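PDB 4TVM: citrate synthase from Mycobacterium tuberculosis, which catalyses the condensation of oxaloacetate with acetyl-CoA and water to give citrate and CoA, a step of the Krebs cycle. Local coordinates for residues A[235-240]-A[265-270]; A[200-205]-A[210-215]; A[88-93]-A[104-109]. All blocks are in the same frame, centred on the assembly; numbering follows the deposited sequence.

Interaction 1: residues A[235-240]-A[265-270]; sequences NCSTST and PLHGGA. With OAA (oxaloacetate ion), chain B.
The imidazole of His267 has Cys236 over one face: CB stands 3.9 Å above the ring plane, shifted toward the rim, and makes a CH-pi contact, while SG lies farther off and oblique, 5.0 Å from the centroid. In the plane of the ring, at its edge, sits CB of Ser237, whose OG comes 3.1 Å from His267 NE2. Asn235 approaches obliquely, OD1 lying 3.2 Å from His267 CE1; its amide plane is turned 62° from the imidazole, and the two side chains cross at about a right angle. Oxaloacetate O3 lies 3.7 Å from His267 CE1, also oblique to the ring. A chi1 of -171° swings the His267 ring away from its backbone N, out of the 265-270 loop and toward the first turn of helix 236-246. This is the oxaloacetate pocket of citrate synthase, an active site assembled from helix ends, connecting loops and the body of helix 383-403; His229, His232, Arg318, Asp366, Phe387 and Arg391 complete it, and Arg391 NH2 is hydrogen-bonded to the ion. Asn235 ND2 makes a weak hydrogen bond to Glu233 OE1. On the other side of the contact, Leu266, the neighbour of His267 in the loop, makes backbone hydrogen bonds to the second subunit.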
ATOM      1  N   ASN A 235      -4.566 -11.748  -2.824  1.00 50.13           N
ATOM      2  CA  ASN A 235      -5.353 -10.983  -1.899  1.00 54.58           C
ATOM      3  C   ASN A 235      -5.284  -9.543  -2.227  1.00 50.55           C
ATOM      4  O   ASN A 235      -4.316  -9.153  -2.829  1.00 54.02           O
ATOM      5  CB  ASN A 235      -4.643 -11.034  -0.575  1.00 61.49           C
ATOM      6  CG  ASN A 235      -5.487 -11.539   0.479  1.00 62.66           C
ATOM      7  OD1 ASN A 235      -6.666 -11.246   0.470  1.00 68.18           O
ATOM      8  ND2 ASN A 235      -4.926 -12.317   1.388  1.00 64.65           N
ATOM      9  N   CYS A 236      -6.228  -8.738  -1.747  1.00 42.79           N
ATOM     10  CA  CYS A 236      -6.070  -7.314  -1.790  1.00 46.14           C
ATOM     11  C   CYS A 236      -4.819  -6.914  -1.024  1.00 47.01           C
ATOM     12  O   CYS A 236      -3.938  -6.263  -1.569  1.00 46.21           O
ATOM     13  CB  CYS A 236      -7.276  -6.619  -1.170  1.00 47.89           C
ATOM     14  SG  CYS A 236      -7.129  -4.802  -1.064  1.00 47.40           S
ATOM     15  N   SER A 237      -4.758  -7.361   0.222  1.00 45.24           N
ATOM     16  CA  SER A 237      -3.728  -7.016   1.157  1.00 44.10           C
ATOM     17  C   SER A 237      -2.389  -7.493   0.694  1.00 45.09           C
ATOM     18  O   SER A 237      -1.368  -6.832   0.873  1.00 53.29           O
ATOM     19  CB  SER A 237      -3.993  -7.714   2.490  1.00 50.55           C
ATOM     20  OG  SER A 237      -4.078  -9.136   2.273  1.00 72.36           O
ATOM     21  N   THR A 238      -2.354  -8.674   0.133  1.00 44.66           N
ATOM     22  CA  THR A 238      -1.062  -9.259  -0.193  1.00 48.13           C
ATOM     23  C   THR A 238      -0.639  -8.852  -1.585  1.00 40.47           C
ATOM     24  O   THR A 238       0.541  -8.801  -1.875  1.00 42.56           O
ATOM     25  CB  THR A 238      -1.098 -10.794  -0.067  1.00 49.67           C
ATOM     26  OG1 THR A 238      -0.956 -11.148   1.311  1.00 55.24           O
ATOM     27  CG2 THR A 238       0.034 -11.466  -0.874  1.00 55.26           C
ATOM     28  N   SER A 239      -1.601  -8.616  -2.464  1.00 38.63           N
ATOM     29  CA  SER A 239      -1.251  -8.122  -3.777  1.00 38.64           C
ATOM     30  C   SER A 239      -0.712  -6.734  -3.580  1.00 39.05           C
ATOM     31  O   SER A 239      -0.018  -6.257  -4.424  1.00 40.73           O
ATOM     32  CB  SER A 239      -2.427  -8.080  -4.722  1.00 37.83           C
ATOM     33  OG  SER A 239      -2.721  -9.381  -5.183  1.00 37.32           O
ATOM     34  N   THR A 240      -1.051  -6.098  -2.461  1.00 38.20           N
ATOM     35  CA  THR A 240      -0.538  -4.775  -2.133  1.00 34.91           C
ATOM     36  C   THR A 240       0.857  -4.838  -1.602  1.00 37.46           C
ATOM     37  O   THR A 240       1.665  -3.984  -1.894  1.00 39.37           O
ATOM     38  CB  THR A 240      -1.386  -4.109  -1.064  1.00 31.48           C
ATOM     39  OG1 THR A 240      -2.716  -3.969  -1.553  1.00 29.01           O
ATOM     40  CG2 THR A 240      -0.822  -2.751  -0.730  1.00 31.72           C
ATOM     41  N   PRO A 265     -13.287  -2.004   5.387  1.00 37.90           N
ATOM     42  CA  PRO A 265     -14.339  -2.942   5.833  1.00 39.14           C
ATOM     43  C   PRO A 265     -14.583  -4.189   4.968  1.00 42.10           C
ATOM     44  O   PRO A 265     -15.029  -5.202   5.479  1.00 49.47           O
ATOM     45  CB  PRO A 265     -15.602  -2.063   5.849  1.00 39.90           C
ATOM     46  CG  PRO A 265     -15.117  -0.672   6.007  1.00 36.97           C
ATOM     47  CD  PRO A 265     -13.798  -0.624   5.289  1.00 38.44           C
ATOM     48  N   LEU A 266     -14.288  -4.108   3.677  1.00 42.97           N
ATOM     49  CA  LEU A 266     -14.500  -5.191   2.762  1.00 45.33           C
ATOM     50  C   LEU A 266     -13.509  -6.305   2.928  1.00 48.61           C
ATOM     51  O   LEU A 266     -13.767  -7.429   2.469  1.00 54.29           O
ATOM     52  CB  LEU A 266     -14.409  -4.674   1.325  1.00 48.40           C
ATOM     53  CG  LEU A 266     -15.495  -3.656   1.004  1.00 49.78           C
ATOM     54  CD1 LEU A 266     -15.580  -3.484  -0.509  1.00 47.95           C
ATOM     55  CD2 LEU A 266     -16.836  -4.076   1.621  1.00 47.31           C
ATOM     56  N   HIS A 267     -12.388  -5.993   3.575  1.00 45.35           N
ATOM     57  CA  HIS A 267     -11.265  -6.884   3.681  1.00 42.18           C
ATOM     58  C   HIS A 267     -10.929  -7.159   5.172  1.00 43.27           C
ATOM     59  O   HIS A 267     -11.345  -8.186   5.738  1.00 45.43           O
ATOM     60  CB  HIS A 267     -10.094  -6.251   2.909  1.00 44.37           C
ATOM     61  CG  HIS A 267      -8.922  -7.153   2.745  1.00 44.96           C
ATOM     62  ND1 HIS A 267      -9.059  -8.515   2.602  1.00 49.14           N
ATOM     63  CD2 HIS A 267      -7.595  -6.902   2.726  1.00 47.55           C
ATOM     64  CE1 HIS A 267      -7.867  -9.069   2.514  1.00 47.88           C
ATOM     65  NE2 HIS A 267      -6.961  -8.115   2.582  1.00 49.40           N
ATOM     66  N   GLY A 268     -10.209  -6.256   5.831  1.00 35.82           N
ATOM     67  CA  GLY A 268      -9.679  -6.592   7.137  1.00 35.04           C
ATOM     68  C   GLY A 268     -10.645  -6.383   8.281  1.00 35.98           C
ATOM     69  O   GLY A 268     -10.465  -6.947   9.359  1.00 35.43           O
ATOM     70  N   GLY A 269     -11.634  -5.519   8.065  1.00 37.55           N
ATOM     71  CA  GLY A 269     -12.525  -5.099   9.114  1.00 37.89           C
ATOM     72  C   GLY A 269     -13.899  -5.654   8.894  1.00 42.95           C
ATOM     73  O   GLY A 269     -14.876  -5.069   9.364  1.00 47.42           O
ATOM     74  N   ALA A 270     -13.976  -6.761   8.145  1.00 46.23           N
ATOM     75  CA  ALA A 270     -15.217  -7.495   7.967  1.00 45.58           C
ATOM     76  C   ALA A 270     -15.673  -8.069   9.302  1.00 47.52           C
ATOM     77  O   ALA A 270     -16.869  -8.062   9.603  1.00 50.56           O
ATOM     78  CB  ALA A 270     -15.032  -8.609   6.961  1.00 45.75           C
TER
HETATM   79  O1  OAA B 501      -8.845 -14.248   5.297  1.00 57.08           O
HETATM   80  O2  OAA B 501     -10.683 -13.490   6.284  1.00 52.84           O
HETATM   81  O4  OAA B 501     -10.226 -13.130   0.934  1.00 47.75           O
HETATM   82  O5  OAA B 501      -8.087 -12.752   1.225  1.00 48.20           O
HETATM   83  O3  OAA B 501      -8.229 -12.539   3.657  1.00 55.21           O
HETATM   84  C1  OAA B 501      -9.973 -13.695   5.264  1.00 56.11           C
HETATM   85  C2  OAA B 501     -10.478 -13.279   3.911  1.00 54.44           C
HETATM   86  C3  OAA B 501      -9.266 -12.870   3.112  1.00 56.31           C
HETATM   87  C4  OAA B 501      -9.231 -12.893   1.663  1.00 53.78           C

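Interaction 2: residues A[200-205]-A[210-215]; sequences FLRLTF and EPYQAD
Tyr212 lays its ring against the end of helix 196-205, one face over Arg202: CA of Arg202 lies 3.8 Å from the ring centroid, 22° off the normal, a CH-pi contact made by the backbone carbon itself. The side chains of the pair slide past each other in opposite directions. Arg202 CG runs alongside, 3.5 Å from Tyr212 CD2, and the guanidinium, at 67° to the ring, meets CB of Tyr212 near its edge instead of stacking on the phenol. Farther along, Phe205 CB packs 3.8 Å from Tyr212 CE1, while Tyr212 OH ends 3.6 Å from Leu201 O and close to Leu201 CB. A chi1 of -173° sets the Tyr212 ring on the far side of CB from its backbone N, extending it from the chain to this strip of helix.

A second shell surrounds these partners. The Phe205 ring has Thr204 CG2 over one face and Leu201 CD2 at its edge. Thr204 OG1 in turn donates to Phe200 O (2.5 Å), which also receives Thr204 N; the two donors come from opposite faces of the carbonyl plane. Arg202 NH1 makes a weak hydrogen bond to Tyr189 O, and the Phe205 ring meets that of Phe378. Leu201 continues inward onto Val218 and Leu222 of helix 216-229, which Asp215 caps as its N-cap residue through OD1, bonded to Glu217 N.

Here is a helix-loop-helix connection at the periphery of the largely helical fold: the chain leaves helix 196-205, returns in extended form beside its last turns, pins itself there with one aromatic side chain, and enters helix 216-229 at an aspartate N-cap.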
ATOM      1  N   PHE A 200       2.016 -12.841  23.844  1.00 46.96           N
ATOM      2  CA  PHE A 200       1.225 -11.786  23.243  1.00 44.08           C
ATOM      3  C   PHE A 200       0.013 -11.496  24.104  1.00 43.88           C
ATOM      4  O   PHE A 200      -0.352 -10.344  24.304  1.00 46.34           O
ATOM      5  CB  PHE A 200       0.800 -12.129  21.817  1.00 40.59           C
ATOM      6  CG  PHE A 200      -0.353 -11.294  21.330  1.00 43.65           C
ATOM      7  CD1 PHE A 200      -0.195  -9.924  21.104  1.00 42.10           C
ATOM      8  CD2 PHE A 200      -1.604 -11.858  21.122  1.00 41.33           C
ATOM      9  CE1 PHE A 200      -1.257  -9.149  20.685  1.00 40.68           C
ATOM     10  CE2 PHE A 200      -2.664 -11.083  20.693  1.00 40.89           C
ATOM     11  CZ  PHE A 200      -2.499  -9.726  20.481  1.00 38.77           C
ATOM     12  N   LEU A 201      -0.608 -12.548  24.617  1.00 44.76           N
ATOM     13  CA  LEU A 201      -1.807 -12.405  25.442  1.00 40.09           C
ATOM     14  C   LEU A 201      -1.545 -11.714  26.776  1.00 38.43           C
ATOM     15  O   LEU A 201      -2.410 -11.025  27.306  1.00 43.77           O
ATOM     16  CB  LEU A 201      -2.445 -13.771  25.677  1.00 38.61           C
ATOM     17  CG  LEU A 201      -3.424 -14.270  24.603  1.00 36.23           C
ATOM     18  CD1 LEU A 201      -3.657 -15.773  24.726  1.00 36.12           C
ATOM     19  CD2 LEU A 201      -4.752 -13.545  24.750  1.00 34.77           C
ATOM     20  N   ARG A 202      -0.376 -11.917  27.342  1.00 38.07           N
ATOM     21  CA  ARG A 202       0.018 -11.210  28.571  1.00 37.81           C
ATOM     22  C   ARG A 202       0.232  -9.736  28.314  1.00 38.32           C
ATOM     23  O   ARG A 202      -0.107  -8.891  29.146  1.00 33.86           O
ATOM     24  CB  ARG A 202       1.338 -11.760  29.110  1.00 38.74           C
ATOM     25  CG  ARG A 202       1.623 -11.396  30.561  1.00 42.31           C
ATOM     26  CD  ARG A 202       2.997 -11.862  31.022  1.00 40.65           C
ATOM     27  NE  ARG A 202       3.557 -11.022  32.088  1.00 40.89           N
ATOM     28  CZ  ARG A 202       4.548 -10.135  31.926  1.00 45.15           C
ATOM     29  NH1 ARG A 202       5.088  -9.913  30.723  1.00 44.51           N
ATOM     30  NH2 ARG A 202       4.992  -9.436  32.968  1.00 44.85           N
ATOM     31  N   LEU A 203       0.862  -9.439  27.171  1.00 39.75           N
ATOM     32  CA  LEU A 203       1.215  -8.073  26.826  1.00 34.05           C
ATOM     33  C   LEU A 203      -0.063  -7.300  26.630  1.00 34.52           C
ATOM     34  O   LEU A 203      -0.119  -6.109  26.896  1.00 33.15           O
ATOM     35  CB  LEU A 203       1.984  -8.035  25.545  1.00 32.69           C
ATOM     36  CG  LEU A 203       3.428  -8.467  25.580  1.00 32.20           C
ATOM     37  CD1 LEU A 203       3.990  -8.333  24.163  1.00 32.87           C
ATOM     38  CD2 LEU A 203       4.192  -7.599  26.531  1.00 31.39           C
ATOM     39  N   THR A 204      -1.079  -8.006  26.157  1.00 34.13           N
ATOM     40  CA  THR A 204      -2.371  -7.430  25.835  1.00 35.47           C
ATOM     41  C   THR A 204      -3.223  -7.279  27.063  1.00 43.29           C
ATOM     42  O   THR A 204      -3.884  -6.259  27.245  1.00 54.61           O
ATOM     43  CB  THR A 204      -3.115  -8.354  24.882  1.00 30.81           C
ATOM     44  OG1 THR A 204      -2.224  -8.749  23.838  1.00 28.38           O
ATOM     45  CG2 THR A 204      -4.299  -7.665  24.261  1.00 31.26           C
ATOM     46  N   PHE A 205      -3.204  -8.293  27.911  1.00 43.86           N
ATOM     47  CA  PHE A 205      -4.140  -8.369  29.015  1.00 45.34           C
ATOM     48  C   PHE A 205      -3.509  -8.293  30.385  1.00 43.32           C
ATOM     49  O   PHE A 205      -4.200  -8.109  31.353  1.00 52.10           O
ATOM     50  CB  PHE A 205      -4.942  -9.675  28.883  1.00 45.22           C
ATOM     51  CG  PHE A 205      -5.842  -9.690  27.682  1.00 42.13           C
ATOM     52  CD1 PHE A 205      -6.816  -8.693  27.526  1.00 41.41           C
ATOM     53  CD2 PHE A 205      -5.707 -10.649  26.709  1.00 36.97           C
ATOM     54  CE1 PHE A 205      -7.644  -8.676  26.428  1.00 38.95           C
ATOM     55  CE2 PHE A 205      -6.539 -10.636  25.606  1.00 37.32           C
ATOM     56  CZ  PHE A 205      -7.503  -9.647  25.462  1.00 38.01           C
ATOM     57  N   GLU A 210      -0.893  -7.900  39.132  1.00 76.10           N
ATOM     58  CA  GLU A 210      -0.917  -9.331  39.398  1.00 70.20           C
ATOM     59  C   GLU A 210      -0.076 -10.072  38.367  1.00 63.67           C
ATOM     60  O   GLU A 210       0.202  -9.543  37.311  1.00 64.44           O
ATOM     61  CB  GLU A 210      -2.356  -9.851  39.373  1.00 73.71           C
ATOM     62  CG  GLU A 210      -3.138  -9.573  38.091  1.00 75.25           C
ATOM     63  CD  GLU A 210      -4.601  -9.981  38.207  1.00 78.02           C
ATOM     64  OE1 GLU A 210      -5.069 -10.815  37.408  1.00 75.05           O
ATOM     65  OE2 GLU A 210      -5.293  -9.470  39.111  1.00 73.80           O
ATOM     66  N   PRO A 211       0.356 -11.303  38.682  1.00 67.67           N
ATOM     67  CA  PRO A 211       1.033 -12.079  37.641  1.00 59.84           C
ATOM     68  C   PRO A 211      -0.004 -12.568  36.643  1.00 55.72           C
ATOM     69  O   PRO A 211      -1.170 -12.717  37.007  1.00 50.26           O
ATOM     70  CB  PRO A 211       1.649 -13.264  38.407  1.00 62.12           C
ATOM     71  CG  PRO A 211       1.265 -13.101  39.852  1.00 61.11           C
ATOM     72  CD  PRO A 211       0.179 -12.074  39.932  1.00 61.63           C
ATOM     73  N   TYR A 212       0.405 -12.807  35.402  1.00 50.17           N
ATOM     74  CA  TYR A 212      -0.525 -13.226  34.391  1.00 47.25           C
ATOM     75  C   TYR A 212      -0.399 -14.707  34.114  1.00 50.31           C
ATOM     76  O   TYR A 212       0.701 -15.213  33.864  1.00 50.02           O
ATOM     77  CB  TYR A 212      -0.250 -12.464  33.098  1.00 48.38           C
ATOM     78  CG  TYR A 212      -1.290 -12.723  32.041  1.00 41.00           C
ATOM     79  CD1 TYR A 212      -2.513 -12.110  32.105  1.00 37.50           C
ATOM     80  CD2 TYR A 212      -1.056 -13.617  31.013  1.00 41.77           C
ATOM     81  CE1 TYR A 212      -3.484 -12.354  31.164  1.00 36.31           C
ATOM     82  CE2 TYR A 212      -2.035 -13.870  30.064  1.00 43.13           C
ATOM     83  CZ  TYR A 212      -3.239 -13.216  30.155  1.00 37.73           C
ATOM     84  OH  TYR A 212      -4.220 -13.449  29.240  1.00 42.76           O
ATOM     85  N   GLN A 213      -1.525 -15.400  34.140  1.00 53.83           N
ATOM     86  CA  GLN A 213      -1.573 -16.787  33.689  1.00 58.44           C
ATOM     87  C   GLN A 213      -2.466 -16.833  32.504  1.00 55.64           C
ATOM     88  O   GLN A 213      -3.626 -16.469  32.607  1.00 52.92           O
ATOM     89  CB  GLN A 213      -2.219 -17.678  34.721  1.00 65.38           C
ATOM     90  CG  GLN A 213      -1.330 -18.034  35.883  1.00 72.26           C
ATOM     91  CD  GLN A 213      -2.106 -18.079  37.174  1.00 80.77           C
ATOM     92  OE1 GLN A 213      -3.189 -17.491  37.276  1.00 78.04           O
ATOM     93  NE2 GLN A 213      -1.563 -18.779  38.176  1.00 81.30           N
ATOM     94  N   ALA A 214      -1.955 -17.319  31.389  1.00 55.75           N
ATOM     95  CA  ALA A 214      -2.777 -17.448  30.204  1.00 59.21           C
ATOM     96  C   ALA A 214      -3.668 -18.662  30.352  1.00 56.22           C
ATOM     97  O   ALA A 214      -3.200 -19.684  30.820  1.00 58.32           O
ATOM     98  CB  ALA A 214      -1.892 -17.608  28.992  1.00 61.99           C
ATOM     99  N   ASP A 215      -4.943 -18.545  29.980  1.00 53.11           N
ATOM    100  CA  ASP A 215      -5.803 -19.703  29.946  1.00 52.85           C
ATOM    101  C   ASP A 215      -5.428 -20.575  28.761  1.00 54.51           C
ATOM    102  O   ASP A 215      -5.379 -20.081  27.622  1.00 55.96           O
ATOM    103  CB  ASP A 215      -7.250 -19.307  29.859  1.00 50.97           C
ATOM    104  CG  ASP A 215      -8.163 -20.495  29.690  1.00 52.30           C
ATOM    105  OD1 ASP A 215      -7.679 -21.644  29.667  1.00 58.24           O
ATOM    106  OD2 ASP A 215      -9.384 -20.294  29.596  1.00 55.11           O
TER

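Interaction 3: residues A[88-93]-A[104-109]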
ATOM      1  N   VAL A  88       3.568 -22.917  11.290  1.00 33.62           N
ATOM      2  CA  VAL A  88       2.901 -22.436  10.104  1.00 34.15           C
ATOM      3  C   VAL A  88       3.615 -21.260   9.468  1.00 35.70           C
ATOM      4  O   VAL A  88       3.759 -21.238   8.243  1.00 37.06           O
ATOM      5  CB  VAL A  88       1.451 -22.104  10.438  1.00 36.37           C
ATOM      6  CG1 VAL A  88       0.804 -21.300   9.328  1.00 37.57           C
ATOM      7  CG2 VAL A  88       0.698 -23.421  10.651  1.00 39.67           C
ATOM      8  N   CYS A  89       4.090 -20.305  10.290  1.00 35.56           N
ATOM      9  CA  CYS A  89       4.980 -19.223   9.819  1.00 30.27           C
ATOM     10  C   CYS A  89       6.119 -19.833   9.085  1.00 27.28           C
ATOM     11  O   CYS A  89       6.395 -19.495   7.958  1.00 28.15           O
ATOM     12  CB  CYS A  89       5.569 -18.409  10.988  1.00 31.29           C
ATOM     13  SG  CYS A  89       4.402 -17.354  11.915  1.00 34.85           S
ATOM     14  N   TYR A  90       6.828 -20.735   9.741  1.00 29.34           N
ATOM     15  CA  TYR A  90       8.012 -21.329   9.114  1.00 30.71           C
ATOM     16  C   TYR A  90       7.640 -21.971   7.790  1.00 32.71           C
ATOM     17  O   TYR A  90       8.323 -21.722   6.790  1.00 34.88           O
ATOM     18  CB  TYR A  90       8.639 -22.365  10.024  1.00 32.64           C
ATOM     19  CG  TYR A  90       9.868 -23.023   9.441  1.00 36.00           C
ATOM     20  CD1 TYR A  90       9.774 -23.830   8.327  1.00 36.11           C
ATOM     21  CD2 TYR A  90      11.127 -22.839  10.013  1.00 38.36           C
ATOM     22  CE1 TYR A  90      10.888 -24.432   7.796  1.00 37.62           C
ATOM     23  CE2 TYR A  90      12.240 -23.451   9.493  1.00 35.70           C
ATOM     24  CZ  TYR A  90      12.101 -24.254   8.395  1.00 37.30           C
ATOM     25  OH  TYR A  90      13.182 -24.868   7.852  1.00 41.67           O
ATOM     26  N   LEU A  91       6.561 -22.774   7.778  1.00 30.29           N
ATOM     27  CA  LEU A  91       6.218 -23.561   6.614  1.00 32.30           C
ATOM     28  C   LEU A  91       5.985 -22.619   5.482  1.00 34.71           C
ATOM     29  O   LEU A  91       6.575 -22.761   4.432  1.00 40.28           O
ATOM     30  CB  LEU A  91       4.950 -24.392   6.884  1.00 35.35           C
ATOM     31  CG  LEU A  91       4.089 -24.889   5.714  1.00 37.01           C
ATOM     32  CD1 LEU A  91       4.726 -26.114   5.065  1.00 39.01           C
ATOM     33  CD2 LEU A  91       2.691 -25.221   6.212  1.00 37.74           C
ATOM     34  N   LEU A  92       5.105 -21.649   5.690  1.00 33.63           N
ATOM     35  CA  LEU A  92       4.724 -20.786   4.615  1.00 34.34           C
ATOM     36  C   LEU A  92       5.911 -20.070   4.044  1.00 38.10           C
ATOM     37  O   LEU A  92       6.060 -20.000   2.823  1.00 44.32           O
ATOM     38  CB  LEU A  92       3.801 -19.721   5.125  1.00 34.21           C
ATOM     39  CG  LEU A  92       2.358 -20.038   5.418  1.00 31.94           C
ATOM     40  CD1 LEU A  92       1.885 -18.884   6.271  1.00 31.97           C
ATOM     41  CD2 LEU A  92       1.562 -20.138   4.141  1.00 31.66           C
ATOM     42  N   ILE A  93       6.722 -19.484   4.919  1.00 36.99           N
ATOM     43  CA  ILE A  93       7.862 -18.700   4.460  1.00 39.49           C
ATOM     44  C   ILE A  93       8.918 -19.535   3.735  1.00 41.84           C
ATOM     45  O   ILE A  93       9.299 -19.184   2.639  1.00 49.39           O
ATOM     46  CB  ILE A  93       8.485 -17.928   5.633  1.00 39.81           C
ATOM     47  CG1 ILE A  93       7.569 -16.786   6.027  1.00 36.36           C
ATOM     48  CG2 ILE A  93       9.870 -17.402   5.306  1.00 37.93           C
ATOM     49  CD1 ILE A  93       7.842 -16.280   7.404  1.00 35.09           C
ATOM     50  N   ALA A 104      13.095 -25.073  16.523  1.00 51.81           N
ATOM     51  CA  ALA A 104      13.519 -24.578  17.821  1.00 52.94           C
ATOM     52  C   ALA A 104      14.433 -23.379  17.661  1.00 53.39           C
ATOM     53  O   ALA A 104      14.366 -22.421  18.439  1.00 50.50           O
ATOM     54  CB  ALA A 104      14.240 -25.680  18.601  1.00 49.60           C
ATOM     55  N   GLN A 105      15.300 -23.465  16.663  1.00 54.10           N
ATOM     56  CA  GLN A 105      16.230 -22.403  16.355  1.00 57.46           C
ATOM     57  C   GLN A 105      15.484 -21.206  15.766  1.00 57.07           C
ATOM     58  O   GLN A 105      15.809 -20.071  16.053  1.00 56.93           O
ATOM     59  CB  GLN A 105      17.355 -22.925  15.445  1.00 61.49           C
ATOM     60  CG  GLN A 105      18.416 -23.680  16.258  1.00 68.76           C
ATOM     61  CD  GLN A 105      19.246 -24.676  15.457  1.00 78.24           C
ATOM     62  OE1 GLN A 105      19.489 -25.800  15.908  1.00 77.11           O
ATOM     63  NE2 GLN A 105      19.696 -24.268  14.269  1.00 82.38           N
ATOM     64  N   PHE A 106      14.449 -21.476  14.989  1.00 57.63           N
ATOM     65  CA  PHE A 106      13.581 -20.431  14.438  1.00 54.41           C
ATOM     66  C   PHE A 106      12.743 -19.763  15.534  1.00 53.00           C
ATOM     67  O   PHE A 106      12.533 -18.548  15.556  1.00 49.60           O
ATOM     68  CB  PHE A 106      12.670 -21.104  13.415  1.00 53.90           C
ATOM     69  CG  PHE A 106      11.649 -20.210  12.810  1.00 53.98           C
ATOM     70  CD1 PHE A 106      12.011 -19.281  11.848  1.00 56.84           C
ATOM     71  CD2 PHE A 106      10.308 -20.333  13.153  1.00 53.11           C
ATOM     72  CE1 PHE A 106      11.061 -18.464  11.257  1.00 52.73           C
ATOM     73  CE2 PHE A 106       9.355 -19.525  12.551  1.00 52.65           C
ATOM     74  CZ  PHE A 106       9.735 -18.593  11.601  1.00 51.70           C
ATOM     75  N   THR A 107      12.236 -20.608  16.418  1.00 50.09           N
ATOM     76  CA  THR A 107      11.464 -20.226  17.576  1.00 42.94           C
ATOM     77  C   THR A 107      12.322 -19.481  18.545  1.00 39.95           C
ATOM     78  O   THR A 107      11.879 -18.524  19.158  1.00 42.06           O
ATOM     79  CB  THR A 107      10.967 -21.508  18.251  1.00 41.56           C
ATOM     80  OG1 THR A 107      10.352 -22.315  17.244  1.00 44.55           O
ATOM     81  CG2 THR A 107       9.996 -21.224  19.381  1.00 39.78           C
ATOM     82  N   GLY A 108      13.550 -19.952  18.712  1.00 39.10           N
ATOM     83  CA  GLY A 108      14.522 -19.260  19.565  1.00 40.27           C
ATOM     84  C   GLY A 108      14.850 -17.872  19.031  1.00 40.65           C
ATOM     85  O   GLY A 108      14.863 -16.914  19.781  1.00 39.58           O
ATOM     86  N   ARG A 109      15.084 -17.785  17.723  1.00 40.47           N
ATOM     87  CA  ARG A 109      15.451 -16.551  17.046  1.00 44.77           C
ATOM     88  C   ARG A 109      14.369 -15.482  17.212  1.00 44.82           C
ATOM     89  O   ARG A 109      14.660 -14.316  17.472  1.00 46.17           O
ATOM     90  CB  ARG A 109      15.713 -16.858  15.564  1.00 50.50           C
ATOM     91  CG  ARG A 109      16.710 -15.937  14.877  1.00 61.67           C
ATOM     92  CD  ARG A 109      17.078 -16.457  13.485  1.00 69.19           C
ATOM     93  NE  ARG A 109      18.211 -17.391  13.530  1.00 74.33           N
ATOM     94  CZ  ARG A 109      18.230 -18.644  13.064  1.00 85.41           C
ATOM     95  NH1 ARG A 109      17.165 -19.199  12.474  1.00 87.03           N
ATOM     96  NH2 ARG A 109      19.344 -19.361  13.197  1.00 90.60           N
TER
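Tyr90 and Phe106 share a first torsion close to 180° (chi1 180° and 176°), which swings both rings off their helices into the interface between helices 85-94 and 100-111, where they meet. They form a T-shaped pair: the edge of Tyr90 is turned to the face of Phe106, with centroids 5.4 Å apart and planes at 82°. CD2 of Tyr90 does the touching, 3.9 Å from Phe106 CG and offset toward the rim. Tyr90 CB also lies over the face of Phe106 in a CH-pi contact, so the root of the tyrosine helps hold the phenylalanine ring. At the Phe106 edge, near its plane, Cys89 CB comes 4.2 Å from Phe106 CZ. The helix pair rests on a third helix, since both Cys89 and Phe106 touch Leu168 of helix 159-182, and the Tyr90 ring also meets that of Tyr94. Across the two segments the side-chain contacts are carbon to carbon, and no polar bond joins them, which is consistent with cohesion from dispersion and exclusion of water, with a modest electrostatic gain probable where the tyrosine C-H edge faces the phenylalanine pi cloud.

How the interactions relate
From the N terminus, interaction 3 comes first and folds helix 100-111 back on helix 85-94 across the short linker 95-99. Interaction 2 follows, closing the four-residue turn between helix 196-205 and the segment leading into helix 216-229. Interaction 1 closes last and spans most: 24 residues, including helix 251-262, separate the start of helix 236-246 from the 265-270 loop. The three run in series, neither nested nor crossed, and do not touch; centres are about 23 to 29 Å apart. Helix 383-403 packs against segments of all three, and helix 159-182 against interactions 2 and 3, linking the outlying helix contacts to the oxaloacetate site.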